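Local coordinates for flagellin B1 (Methanocaldococcus jannaschii DSM 2661, PDB 5YA6), which is a structural protein that probably polymerises into the archaellum, the filament driving archaeal motility, and that binds a calcium ion, at residues B[69-73]-B[98-102]; B[34-38]-B[112-117]; B[87-92]-B[121-127]; B[47-51]-B[62-66]; B[31-35]-B[77-81]. One frame throughout, in Å; residues are numbered along the deposited sequence. Where two conformers were deposited one is given.

Interaction 1: residues B[69-73]-B[98-102]. With CA (calcium ion), chain D.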
# COMPACT_ATOMS: atom_id res chain seq x y z
N THR B 69 -4.65 15.27 -20.01
CA THR B 69 -4.01 15.60 -21.32
C THR B 69 -4.15 14.45 -22.26
O THR B 69 -4.10 13.27 -21.88
CB THR B 69 -2.52 15.94 -21.21
OG1 THR B 69 -1.99 16.17 -22.53
CG2 THR B 69 -1.71 14.80 -20.54
N THR B 70 -4.38 14.77 -23.56
CA THR B 70 -4.41 13.76 -24.58
C THR B 70 -3.06 13.66 -25.34
O THR B 70 -2.93 12.86 -26.22
CB THR B 70 -5.42 14.12 -25.63
OG1 THR B 70 -5.21 15.51 -25.93
CG2 THR B 70 -6.92 13.94 -25.13
N ALA B 71 -2.09 14.40 -24.90
CA ALA B 71 -0.72 14.32 -25.47
C ALA B 71 -0.04 12.96 -25.34
O ALA B 71 0.92 12.67 -26.08
CB ALA B 71 0.15 15.40 -24.82
N THR B 72 -0.42 12.15 -24.32
CA THR B 72 0.07 10.81 -24.16
C THR B 72 -0.50 9.80 -25.14
O THR B 72 -0.06 8.62 -25.19
CB THR B 72 -0.29 10.36 -22.70
OG1 THR B 72 -1.70 10.64 -22.42
CG2 THR B 72 0.53 11.15 -21.66
N LEU B 73 -1.54 10.19 -25.88
CA LEU B 73 -2.25 9.24 -26.72
C LEU B 73 -1.37 8.75 -27.89
O LEU B 73 -0.84 9.57 -28.65
CB LEU B 73 -3.54 9.91 -27.21
CG LEU B 73 -4.58 9.06 -27.90
CD1 LEU B 73 -5.02 7.92 -27.02
CD2 LEU B 73 -5.79 9.95 -28.23
N GLY B 98 -3.12 11.19 -18.01
CA GLY B 98 -2.88 11.07 -19.49
C GLY B 98 -3.88 10.12 -20.06
O GLY B 98 -4.10 9.01 -19.54
N VAL B 99 -4.44 10.49 -21.23
CA VAL B 99 -5.27 9.60 -21.98
C VAL B 99 -4.43 8.55 -22.74
O VAL B 99 -3.50 8.90 -23.49
CB VAL B 99 -6.18 10.39 -22.95
CG1 VAL B 99 -7.02 9.44 -23.81
CG2 VAL B 99 -6.98 11.43 -22.18
N ILE B 100 -4.73 7.27 -22.57
CA ILE B 100 -4.06 6.18 -23.31
C ILE B 100 -5.00 5.56 -24.33
O ILE B 100 -4.61 5.27 -25.49
CB ILE B 100 -3.48 5.10 -22.33
CG1 ILE B 100 -2.44 5.77 -21.41
CG2 ILE B 100 -2.84 3.96 -23.11
CD1 ILE B 100 -1.20 6.42 -22.05
N GLN B 101 -6.25 5.36 -23.95
CA GLN B 101 -7.23 4.81 -24.84
C GLN B 101 -8.61 5.35 -24.39
O GLN B 101 -8.92 5.34 -23.21
CB GLN B 101 -7.07 3.34 -24.72
CG GLN B 101 -8.06 2.48 -25.40
CD GLN B 101 -7.60 1.05 -25.31
OE1 GLN B 101 -6.51 0.70 -25.82
NE2 GLN B 101 -8.36 0.21 -24.61
N ASP B 102 -9.38 5.94 -25.30
CA ASP B 102 -10.65 6.51 -24.90
C ASP B 102 -11.52 6.75 -26.16
O ASP B 102 -11.49 7.82 -26.69
CB ASP B 102 -10.38 7.81 -24.16
CG ASP B 102 -11.62 8.52 -23.72
OD1 ASP B 102 -12.73 7.90 -23.70
OD2 ASP B 102 -11.46 9.64 -23.34
CA CA D . -14.25 6.65 -22.58
O HOH W 1 -14.88 5.17 -24.42
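Thr-72 grips the end of strand 94-99 with a side chain of only three heavy atoms, all of which touch it. CB lies 3.6 Å from Val-99 O and also meets CD1 of Ile-100, the delta methyl that bends back toward it. One branch then turns into the slot between the backbone N and the carbonyl carbon (chi1 49°), and from there OG1 donates to Val-99 O at 2.7 Å, approaching from above the carbonyl plane, 44° out of it. Thr-72 OG1 also rests 3.2 Å from Gly-98 CA, where no side chain stands in its way. The other branch, CG2, ends 4.0 Å from that same Gly-98 CA. All this happens where strand 59-69 leaves the mixed sheet of the flagellin fold: Thr-69 and Gly-98 form a parallel bridge, and Val-99 N donates to Thr-69 O over 2.9 Å with an N-H...O angle of 167°. The chain then folds back through an ST turn, in which Thr-69 OG1 accepts from Ala-71 N, overlapping a type I turn from Thr-70 to Leu-73. Val-99 packs against both ends of this second turn. Its CG2 runs beside CG2 of Thr-70, 3.9 Å away and pointing the same way, while CG1 meets CD1 of Leu-73. Leu-73 CD1 presses tightly on Ile-100 O, at 3.1 Å. Past Val-99, Ile-100 and Gln-101 both face Ile-117 in a classic beta bulge as the strand turns a corner, and Asp-102 then offers OD1 to the calcium ion while its OD2 accepts from Leu-107 N.

Interaction 2: residues B[34-38]-B[112-117]. With CA (calcium ion), chain D.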
# COMPACT_ATOMS: atom_id res chain seq x y z
N ILE B 34 1.25 5.38 -13.67
CA ILE B 34 0.40 4.32 -13.12
C ILE B 34 -0.77 4.11 -14.04
O ILE B 34 -1.62 5.03 -14.22
CB ILE B 34 -0.09 4.69 -11.70
CG1 ILE B 34 1.13 4.94 -10.81
CG2 ILE B 34 -1.07 3.67 -11.17
CD1 ILE B 34 0.78 5.70 -9.52
N TYR B 35 -0.83 2.96 -14.67
CA TYR B 35 -1.87 2.69 -15.68
C TYR B 35 -3.09 2.04 -15.05
O TYR B 35 -2.98 1.15 -14.22
CB TYR B 35 -1.38 1.81 -16.80
CG TYR B 35 -0.25 2.48 -17.61
CD1 TYR B 35 1.06 2.50 -17.17
CD2 TYR B 35 -0.51 3.04 -18.85
CE1 TYR B 35 2.07 3.12 -17.90
CE2 TYR B 35 0.50 3.67 -19.59
CZ TYR B 35 1.79 3.67 -19.13
OH TYR B 35 2.77 4.33 -19.88
N ILE B 36 -4.24 2.63 -15.40
CA ILE B 36 -5.56 2.38 -14.79
C ILE B 36 -6.62 2.06 -15.88
O ILE B 36 -6.63 2.70 -16.92
CB ILE B 36 -6.02 3.63 -14.03
CG1 ILE B 36 -5.02 3.97 -12.89
CG2 ILE B 36 -7.45 3.49 -13.58
CD1 ILE B 36 -5.01 2.93 -11.77
N THR B 37 -7.50 1.10 -15.61
CA THR B 37 -8.64 0.80 -16.46
C THR B 37 -9.80 0.41 -15.54
O THR B 37 -9.56 -0.11 -14.45
CB THR B 37 -8.34 -0.30 -17.50
OG1 THR B 37 -9.34 -0.32 -18.54
CG2 THR B 37 -8.30 -1.66 -16.86
N PRO B 38 -11.03 0.62 -15.96
CA PRO B 38 -12.15 0.14 -15.10
C PRO B 38 -12.18 -1.39 -14.95
O PRO B 38 -11.82 -2.11 -15.88
CB PRO B 38 -13.40 0.65 -15.80
CG PRO B 38 -12.92 1.84 -16.63
CD PRO B 38 -11.53 1.41 -17.08
N ILE B 112 -13.92 8.11 -16.68
CA ILE B 112 -13.34 6.86 -17.24
C ILE B 112 -14.46 5.83 -17.40
O ILE B 112 -15.22 5.64 -16.46
CB ILE B 112 -12.14 6.30 -16.41
CG1 ILE B 112 -11.27 5.33 -17.21
CG2 ILE B 112 -12.55 5.78 -15.03
CD1 ILE B 112 -10.03 4.89 -16.53
N ASN B 113 -14.61 5.28 -18.60
CA ASN B 113 -15.66 4.30 -18.85
C ASN B 113 -15.17 3.13 -19.62
O ASN B 113 -14.02 2.97 -19.86
CB ASN B 113 -16.92 4.99 -19.36
CG ASN B 113 -16.76 5.62 -20.71
OD1 ASN B 113 -15.84 5.36 -21.42
ND2 ASN B 113 -17.69 6.51 -21.05
N LYS B 114 -16.08 2.21 -19.88
CA LYS B 114 -15.70 0.93 -20.42
C LYS B 114 -14.66 1.01 -21.55
O LYS B 114 -14.87 1.73 -22.56
CB LYS B 114 -16.98 0.22 -20.93
CG LYS B 114 -16.67 -1.11 -21.60
CD LYS B 114 -17.94 -1.83 -22.03
CE LYS B 114 -17.58 -3.08 -22.84
NZ LYS B 114 -18.78 -3.86 -23.21
N GLY B 115 -13.62 0.22 -21.40
CA GLY B 115 -12.55 0.10 -22.36
C GLY B 115 -11.41 1.11 -22.19
O GLY B 115 -10.35 0.96 -22.82
N ASP B 116 -11.61 2.14 -21.40
CA ASP B 116 -10.66 3.25 -21.33
C ASP B 116 -9.40 2.84 -20.63
O ASP B 116 -9.46 2.01 -19.72
CB ASP B 116 -11.21 4.47 -20.59
CG ASP B 116 -12.29 5.24 -21.35
OD1 ASP B 116 -12.59 4.95 -22.55
OD2 ASP B 116 -12.80 6.17 -20.72
N ILE B 117 -8.28 3.46 -21.01
CA ILE B 117 -7.04 3.34 -20.26
C ILE B 117 -6.56 4.76 -20.00
O ILE B 117 -6.44 5.58 -20.91
CB ILE B 117 -5.92 2.51 -20.96
CG1 ILE B 117 -6.45 1.13 -21.30
CG2 ILE B 117 -4.66 2.43 -20.08
CD1 ILE B 117 -5.46 0.36 -22.21
CA CA D . -14.25 6.65 -22.58
O HOH W 1 -14.88 5.17 -24.42
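Thr-37 and Asp-116 meet through a short hydrogen bond, OG1 donating to Asp-116 O at 2.6 Å with the donor tilted 21° from the carbonyl plane. The threonine hydroxyl stands anti to its own backbone N (chi1 -164°), which places OG1 within bonding distance of the turn. Beside it, Pro-38 CD lies 3.4 Å from the same Asp-116 O, and the ring's CG sits 3.6 Å from Asn-113 O. Ile-112 covers the proline from another direction, its CD1 3.8 Å from Pro-38 CD, and the same methyl also touches CG2 of one Ile-36 conformer, the two side chains crossing at about a right angle.

One shell further out, the turn that Pro-38 and Thr-37 touch is part of the calcium site. It is a type II turn from Asn-113 to Asp-116, with Gly-115 in the positive-phi position. Asp-116 chelates the metal with both carboxylate oxygens, while Asn-113 adds its OD1. A nearly straight bond of 2.9 Å from Asn-113 N to Asp-116 OD2, arriving from above the carboxylate plane, fixes how these two ligands stand to each other. Asp-102, Asp-104, Ser-106 and a water complete the coordination. Within the sheet, strand 28-38 runs between strands 13-23 and 117-123: Thr-37 pairs through its backbone with Met-14 and Ile-36 with Ala-118. Ile-112, at the end of the short strand 111-112, leans on Leu-47 and on Leu-13 of strand 13-23.

Interaction 3: residues B[87-92]-B[121-127]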
# COMPACT_ATOMS: atom_id res chain seq x y z
N TRP B 87 3.43 17.64 -17.70
CA TRP B 87 4.33 17.22 -16.59
C TRP B 87 4.69 18.34 -15.62
O TRP B 87 5.02 18.08 -14.48
CB TRP B 87 5.65 16.61 -17.11
CG TRP B 87 5.57 15.13 -17.34
CD1 TRP B 87 5.53 14.50 -18.50
CD2 TRP B 87 5.51 14.12 -16.33
NE1 TRP B 87 5.38 13.13 -18.30
CE2 TRP B 87 5.41 12.88 -16.97
CE3 TRP B 87 5.51 14.16 -14.93
CZ2 TRP B 87 5.38 11.66 -16.25
CZ3 TRP B 87 5.46 12.97 -14.23
CH2 TRP B 87 5.36 11.77 -14.88
N SER B 88 4.69 19.58 -16.11
CA SER B 88 4.96 20.70 -15.24
C SER B 88 3.99 20.83 -14.04
O SER B 88 4.39 21.37 -13.00
CB SER B 88 4.95 22.02 -16.01
OG SER B 88 3.64 22.51 -16.26
N LEU B 89 2.78 20.31 -14.20
CA LEU B 89 1.75 20.32 -13.16
C LEU B 89 1.79 19.10 -12.21
O LEU B 89 1.05 19.06 -11.20
CB LEU B 89 0.37 20.45 -13.78
CG LEU B 89 0.11 21.62 -14.73
CD1 LEU B 89 -1.16 21.46 -15.54
CD2 LEU B 89 0.19 22.93 -14.03
N ALA B 90 2.66 18.15 -12.47
CA ALA B 90 2.83 17.03 -11.51
C ALA B 90 3.80 17.48 -10.47
O ALA B 90 5.01 17.43 -10.64
CB ALA B 90 3.32 15.80 -12.26
N ASP B 91 3.26 17.89 -9.33
CA ASP B 91 4.07 18.47 -8.29
C ASP B 91 4.03 17.61 -7.00
O ASP B 91 3.70 16.42 -7.04
CB ASP B 91 3.65 19.92 -8.06
CG ASP B 91 2.25 20.05 -7.53
OD1 ASP B 91 1.60 19.06 -7.16
OD2 ASP B 91 1.76 21.20 -7.46
N SER B 92 4.39 18.18 -5.87
CA SER B 92 4.47 17.39 -4.65
C SER B 92 3.12 16.85 -4.16
O SER B 92 3.08 15.90 -3.38
CB SER B 92 5.12 18.21 -3.55
OG SER B 92 4.31 19.31 -3.18
N LEU B 121 0.28 10.35 -14.08
CA LEU B 121 1.63 10.84 -14.14
C LEU B 121 1.98 11.48 -12.77
O LEU B 121 1.38 12.46 -12.32
CB LEU B 121 1.74 11.86 -15.32
CG LEU B 121 1.26 11.37 -16.69
CD1 LEU B 121 1.30 12.56 -17.66
CD2 LEU B 121 2.06 10.17 -17.18
N VAL B 122 3.02 10.94 -12.14
CA VAL B 122 3.48 11.35 -10.81
C VAL B 122 4.96 11.72 -10.81
O VAL B 122 5.78 10.95 -11.33
CB VAL B 122 3.24 10.21 -9.76
CG1 VAL B 122 3.72 10.62 -8.36
CG2 VAL B 122 1.76 9.87 -9.72
N ASN B 123 5.31 12.93 -10.33
CA ASN B 123 6.68 13.29 -10.19
C ASN B 123 7.13 12.86 -8.85
O ASN B 123 6.87 13.52 -7.82
CB ASN B 123 6.99 14.79 -10.35
CG ASN B 123 8.50 15.02 -10.47
OD1 ASN B 123 9.24 14.70 -9.57
ND2 ASN B 123 8.96 15.46 -11.64
N ALA B 124 7.72 11.67 -8.81
CA ALA B 124 8.16 11.11 -7.51
C ALA B 124 9.23 11.94 -6.84
O ALA B 124 9.25 12.01 -5.61
CB ALA B 124 8.69 9.70 -7.72
N ASN B 125 10.13 12.56 -7.62
CA ASN B 125 11.14 13.44 -7.09
C ASN B 125 10.49 14.59 -6.30
O ASN B 125 10.95 14.94 -5.21
CB ASN B 125 12.01 13.94 -8.27
CG ASN B 125 13.21 14.70 -7.86
OD1 ASN B 125 14.03 14.26 -7.06
ND2 ASN B 125 13.35 15.90 -8.43
N ALA B 126 9.38 15.10 -6.80
CA ALA B 126 8.69 16.18 -6.15
C ALA B 126 7.85 15.69 -4.96
O ALA B 126 7.83 16.30 -3.87
CB ALA B 126 7.89 16.97 -7.16
N VAL B 127 7.21 14.53 -5.08
CA VAL B 127 6.39 14.00 -3.97
C VAL B 127 7.24 13.53 -2.77
O VAL B 127 6.93 13.83 -1.62
CB VAL B 127 5.47 12.84 -4.47
CG1 VAL B 127 4.65 12.25 -3.35
CG2 VAL B 127 4.51 13.36 -5.55
O HOH W 2 7.44 17.19 -13.55
O HOH W 3 3.37 14.44 -8.94
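The indole of Trp-87 lies with one face against Leu-121, whose CB sits 3.9 Å from the centroid of the six-membered ring and 20° off its normal, a CH-pi contact. Leu-121 CD1 lies below the NE1 side, and CD2 reaches past the rim, 3.8 Å from Trp-87 CZ2. Over the opposite face comes Lys-31, in a cation-pi pairing. At the edge, near the ring plane, Trp-87 CZ3 is 3.5 Å from Val-122 O, with Asn-123 N close by, while NE1 donates to Ile-78 O. Held on both faces, the indole brings the 3-10 turn 87-89 up to the end of strand 117-123.

There the strand gives way to a short helix, and Asn-123 is its N-cap. With CG anti to the backbone N (chi1 -168°), Asn-123 OD1 accepts from Ala-126 N at 2.8 Å, and its CB packs 3.3 Å from Ala-90 O. Further along, Ser-92 CB abuts Ala-126 O, and CG2 of Val-127 touches Asp-91 O at 3.5 Å.

Between the segments water carries the polar links. One molecule donates to Trp-87 O and accepts from Asn-123 ND2, so both ends of the capping amide are used; another donates to Asp-91 O and accepts from Asn-123 N, 2.8 Å away. Direct contact is thus carbon against carbon, pi face or carbonyl oxygen, while water joins backbone groups, and the Asn-123 amide, that do not meet directly.

Interaction 4: residues B[47-51]-B[62-66]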
# COMPACT_ATOMS: atom_id res chain seq x y z
N LEU B 47 -13.24 10.67 -12.23
CA LEU B 47 -11.88 10.73 -11.67
C LEU B 47 -11.54 12.04 -10.99
O LEU B 47 -10.54 12.16 -10.28
CB LEU B 47 -10.81 10.44 -12.76
CG LEU B 47 -10.88 9.05 -13.40
CD1 LEU B 47 -9.72 8.78 -14.31
CD2 LEU B 47 -10.91 7.94 -12.32
N LYS B 48 -12.40 13.06 -11.17
CA LYS B 48 -12.01 14.40 -10.80
C LYS B 48 -11.80 14.59 -9.29
O LYS B 48 -10.94 15.41 -8.94
CB LYS B 48 -12.99 15.45 -11.39
CG LYS B 48 -12.88 15.58 -12.88
CD LYS B 48 -13.86 16.55 -13.55
CE LYS B 48 -15.34 16.18 -13.39
NZ LYS B 48 -15.68 14.92 -14.06
N ASN B 49 -12.44 13.82 -8.40
CA ASN B 49 -12.15 13.88 -6.94
C ASN B 49 -11.35 12.71 -6.42
O ASN B 49 -11.24 12.50 -5.22
CB ASN B 49 -13.49 13.96 -6.19
CG ASN B 49 -14.19 15.21 -6.51
OD1 ASN B 49 -15.15 15.22 -7.28
ND2 ASN B 49 -13.61 16.31 -6.06
N ALA B 50 -10.78 11.95 -7.33
CA ALA B 50 -10.09 10.71 -6.98
C ALA B 50 -8.79 11.04 -6.31
O ALA B 50 -8.08 12.01 -6.69
CB ALA B 50 -9.88 9.84 -8.22
N LYS B 51 -8.41 10.28 -5.27
CA LYS B 51 -7.24 10.54 -4.52
C LYS B 51 -6.30 9.36 -4.72
O LYS B 51 -6.75 8.23 -4.76
CB LYS B 51 -7.56 10.72 -3.06
CG LYS B 51 -8.33 12.05 -2.79
CD LYS B 51 -9.10 12.08 -1.49
CE LYS B 51 -9.76 13.45 -1.27
NZ LYS B 51 -10.58 13.99 -2.43
N VAL B 62 -0.93 11.99 -0.11
CA VAL B 62 -2.20 12.00 -0.78
C VAL B 62 -2.08 13.02 -1.92
O VAL B 62 -1.66 14.16 -1.71
CB VAL B 62 -3.39 12.43 0.12
CG1 VAL B 62 -4.72 12.20 -0.55
CG2 VAL B 62 -3.34 11.64 1.43
N LEU B 63 -2.33 12.55 -3.14
CA LEU B 63 -2.25 13.39 -4.33
C LEU B 63 -3.58 13.55 -4.96
O LEU B 63 -4.39 12.60 -5.12
CB LEU B 63 -1.30 12.79 -5.38
CG LEU B 63 0.18 12.66 -5.14
CD1 LEU B 63 0.50 11.61 -4.15
CD2 LEU B 63 0.91 12.30 -6.42
N ASN B 64 -3.84 14.77 -5.43
CA ASN B 64 -5.10 15.12 -6.04
C ASN B 64 -5.02 15.38 -7.54
O ASN B 64 -3.90 15.55 -8.08
CB ASN B 64 -5.67 16.37 -5.34
CG ASN B 64 -5.94 16.09 -3.87
OD1 ASN B 64 -6.87 15.37 -3.54
ND2 ASN B 64 -5.11 16.63 -3.00
N TYR B 65 -6.16 15.39 -8.21
CA TYR B 65 -6.25 15.50 -9.66
C TYR B 65 -5.85 16.93 -10.09
O TYR B 65 -6.53 17.88 -9.74
CB TYR B 65 -7.68 15.16 -10.05
CG TYR B 65 -8.10 15.16 -11.50
CD1 TYR B 65 -8.27 16.36 -12.22
CD2 TYR B 65 -8.41 13.99 -12.14
CE1 TYR B 65 -8.69 16.34 -13.51
CE2 TYR B 65 -8.90 13.96 -13.44
CZ TYR B 65 -9.04 15.16 -14.15
OH TYR B 65 -9.55 15.09 -15.41
N SER B 66 -4.81 17.04 -10.90
CA SER B 66 -4.44 18.38 -11.41
C SER B 66 -5.15 18.70 -12.69
O SER B 66 -5.84 19.74 -12.78
CB SER B 66 -2.93 18.42 -11.66
OG SER B 66 -2.58 19.72 -12.12
O HOH W 4 -8.71 14.74 -6.86
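Leu-47 opens a type I turn, closed by Ala-50 N donating to Leu-47 O, that leads into the beta hairpin of strands 51-56 and 59-69, and it is already in touch with the second strand through Tyr-65. Leu-47 O lies 3.4 Å from Tyr-65 CD2, approaching the ring obliquely, and CB of the leucine adds an apolar contact with CE2. Lys-48 follows and lies over one face of the Tyr-65 ring: Lys-48 CA is 4.1 Å from its centroid, 19° off the normal and displaced toward the rim. The tyrosine gets there by setting CG anti to its backbone N (chi1 -179°), and the two side chains then run side by side in the same direction, Lys-48 CG passing CZ. Beyond that the lysine bends at its last two torsions, so that NZ turns to a salt bridge with Asp-46 and a hydrogen bond to Asn-109 O.

Polar groups of the turn and the strand are joined by a single water. It donates to Lys-48 O and to Ala-50 O, the latter at 2.8 Å, and accepts from Tyr-65 N at 3.0 Å, bridging turn and strand where they do not bond directly; Ala-50 O has a second donor in Tyr-95 OH. At Lys-51 the strand proper begins, and its CA-H points at Leu-63 O, 3.6 Å away. Lys-51 CB meets a methyl of Val-62, while its chain lies alongside Asn-64, CG being 3.7 Å from Asn-64 OD1. A bend at the last torsion brings NZ back over the turn, where it donates to Asn-49 O at 3.2 Å.

Interaction 5: residues B[31-35]-B[77-81]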
# COMPACT_ATOMS: atom_id res chain seq x y z
N LYS B 31 10.11 9.67 -11.74
CA LYS B 31 8.76 9.80 -12.22
C LYS B 31 8.11 8.42 -12.33
O LYS B 31 8.84 7.39 -12.63
CB LYS B 31 8.68 10.49 -13.58
CG LYS B 31 9.05 11.96 -13.63
CD LYS B 31 8.98 12.43 -15.08
CE LYS B 31 8.95 13.91 -15.13
NZ LYS B 31 8.93 14.37 -16.56
N LEU B 32 6.81 8.38 -12.07
CA LEU B 32 5.99 7.14 -12.13
C LEU B 32 4.86 7.35 -13.12
O LEU B 32 4.30 8.44 -13.21
CB LEU B 32 5.38 6.73 -10.78
CG LEU B 32 6.38 6.45 -9.67
CD1 LEU B 32 5.67 6.37 -8.35
CD2 LEU B 32 7.17 5.19 -9.97
N ALA B 33 4.46 6.29 -13.78
CA ALA B 33 3.30 6.29 -14.66
C ALA B 33 2.45 5.09 -14.24
O ALA B 33 2.87 3.90 -14.42
CB ALA B 33 3.73 6.20 -16.12
N ILE B 34 1.25 5.38 -13.67
CA ILE B 34 0.40 4.32 -13.12
C ILE B 34 -0.77 4.11 -14.04
O ILE B 34 -1.62 5.03 -14.22
CB ILE B 34 -0.09 4.69 -11.70
CG1 ILE B 34 1.13 4.94 -10.81
CG2 ILE B 34 -1.07 3.67 -11.17
CD1 ILE B 34 0.78 5.70 -9.52
N TYR B 35 -0.83 2.96 -14.67
CA TYR B 35 -1.87 2.69 -15.68
C TYR B 35 -3.09 2.04 -15.05
O TYR B 35 -2.98 1.15 -14.22
CB TYR B 35 -1.38 1.81 -16.80
CG TYR B 35 -0.25 2.48 -17.61
CD1 TYR B 35 1.06 2.50 -17.17
CD2 TYR B 35 -0.51 3.04 -18.85
CE1 TYR B 35 2.07 3.12 -17.90
CE2 TYR B 35 0.50 3.67 -19.59
CZ TYR B 35 1.79 3.67 -19.13
OH TYR B 35 2.77 4.33 -19.88
N ASP B 77 6.97 7.42 -25.58
CA ASP B 77 7.66 8.05 -24.41
C ASP B 77 6.77 8.97 -23.55
O ASP B 77 6.73 10.19 -23.82
CB ASP B 77 8.85 8.85 -24.88
CG ASP B 77 9.73 9.35 -23.72
OD1 ASP B 77 9.47 9.08 -22.50
OD2 ASP B 77 10.74 9.99 -24.05
N ILE B 78 6.12 8.45 -22.51
CA ILE B 78 5.20 9.37 -21.81
C ILE B 78 5.91 10.08 -20.64
O ILE B 78 5.25 10.76 -19.89
CB ILE B 78 3.94 8.62 -21.28
CG1 ILE B 78 4.32 7.34 -20.57
CG2 ILE B 78 2.99 8.29 -22.46
CD1 ILE B 78 4.87 7.54 -19.16
N PHE B 79 7.23 9.98 -20.54
CA PHE B 79 8.02 10.72 -19.53
C PHE B 79 8.62 12.03 -20.04
O PHE B 79 9.23 12.78 -19.26
CB PHE B 79 9.11 9.87 -18.95
CG PHE B 79 8.57 8.75 -18.11
CD1 PHE B 79 7.81 9.04 -16.99
CD2 PHE B 79 8.83 7.43 -18.44
CE1 PHE B 79 7.25 8.00 -16.24
CE2 PHE B 79 8.30 6.38 -17.67
CZ PHE B 79 7.53 6.68 -16.56
N ASN B 80 8.47 12.32 -21.31
CA ASN B 80 9.15 13.50 -21.89
C ASN B 80 8.39 14.79 -21.72
O ASN B 80 7.24 14.93 -22.20
CB ASN B 80 9.36 13.16 -23.36
CG ASN B 80 10.11 14.24 -24.13
OD1 ASN B 80 9.85 15.43 -24.04
ND2 ASN B 80 11.07 13.79 -24.93
N SER B 81 8.96 15.73 -20.96
CA SER B 81 8.24 16.98 -20.63
C SER B 81 8.28 17.99 -21.78
O SER B 81 7.64 19.02 -21.68
CB SER B 81 8.75 17.57 -19.36
OG SER B 81 10.07 18.14 -19.49
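Lys-31 and Phe-79 run antiparallel alongside one another, the lysine stretched out beyond CG so that its aliphatic part flanks the ring and its amine reaches the backbone beyond. Lys-31 CB lies 3.8 Å from Phe-79 CD1, and Lys-31 NZ donates to Phe-79 O at 3.1 Å, tilted 30° from the carbonyl plane. The carbonyl carbon of Leu-32 is at the ring edge, and CB of Ala-33 comes within 3.9 Å of Phe-79 CZ.

Ile-78 is folded against its neighbour: with CG1 between the backbone N and the carbonyl carbon (chi1 47°), CD1 sits over the centre of the Phe-79 ring. Ile-78 CD1 is also wedged 3.5 Å from Ala-33 CB. Tyr-35 comes at the isoleucine from the opposite direction, its OH 3.5 Å from Ile-78 CG1. An Asx turn, Asp-77 OD1 accepting from Phe-79 N, shapes the loop that presents both side chains.

The contact is buried packing of a loop upon a sheet. Strand 28-38 pairs by backbone bonds with strands 13-23 and 117-123, and the loop between strands 59-69 and 94-99 lies over this trio, with Phe-79 reaching on to Thr-19 of strand 13-23 and Val-164 of strand 164-168.

From the N terminus, strand 28-38 supplies the first partners of two contacts: interaction 5 closes a loop at 77-81, and interaction 2 closes a longer one at 112-117. Interaction 4, joining 47-51 to 62-66, is nested inside both and ends before interactions 1 and 3 begin. Interaction 1, at 69-73 and 98-102, is nested within interaction 2 but crosses interaction 5, whose loop ends between its two segments. Interaction 3 opens at 87-92 after interaction 5 has closed, and crosses interactions 1 and 2 before ending at 121-127. Interactions 1, 3 and 5 tie the 70-93 excursion, and interaction 2 the calcium-binding turn, to one mixed sheet; interaction 4 joins a turn to strand 59-69.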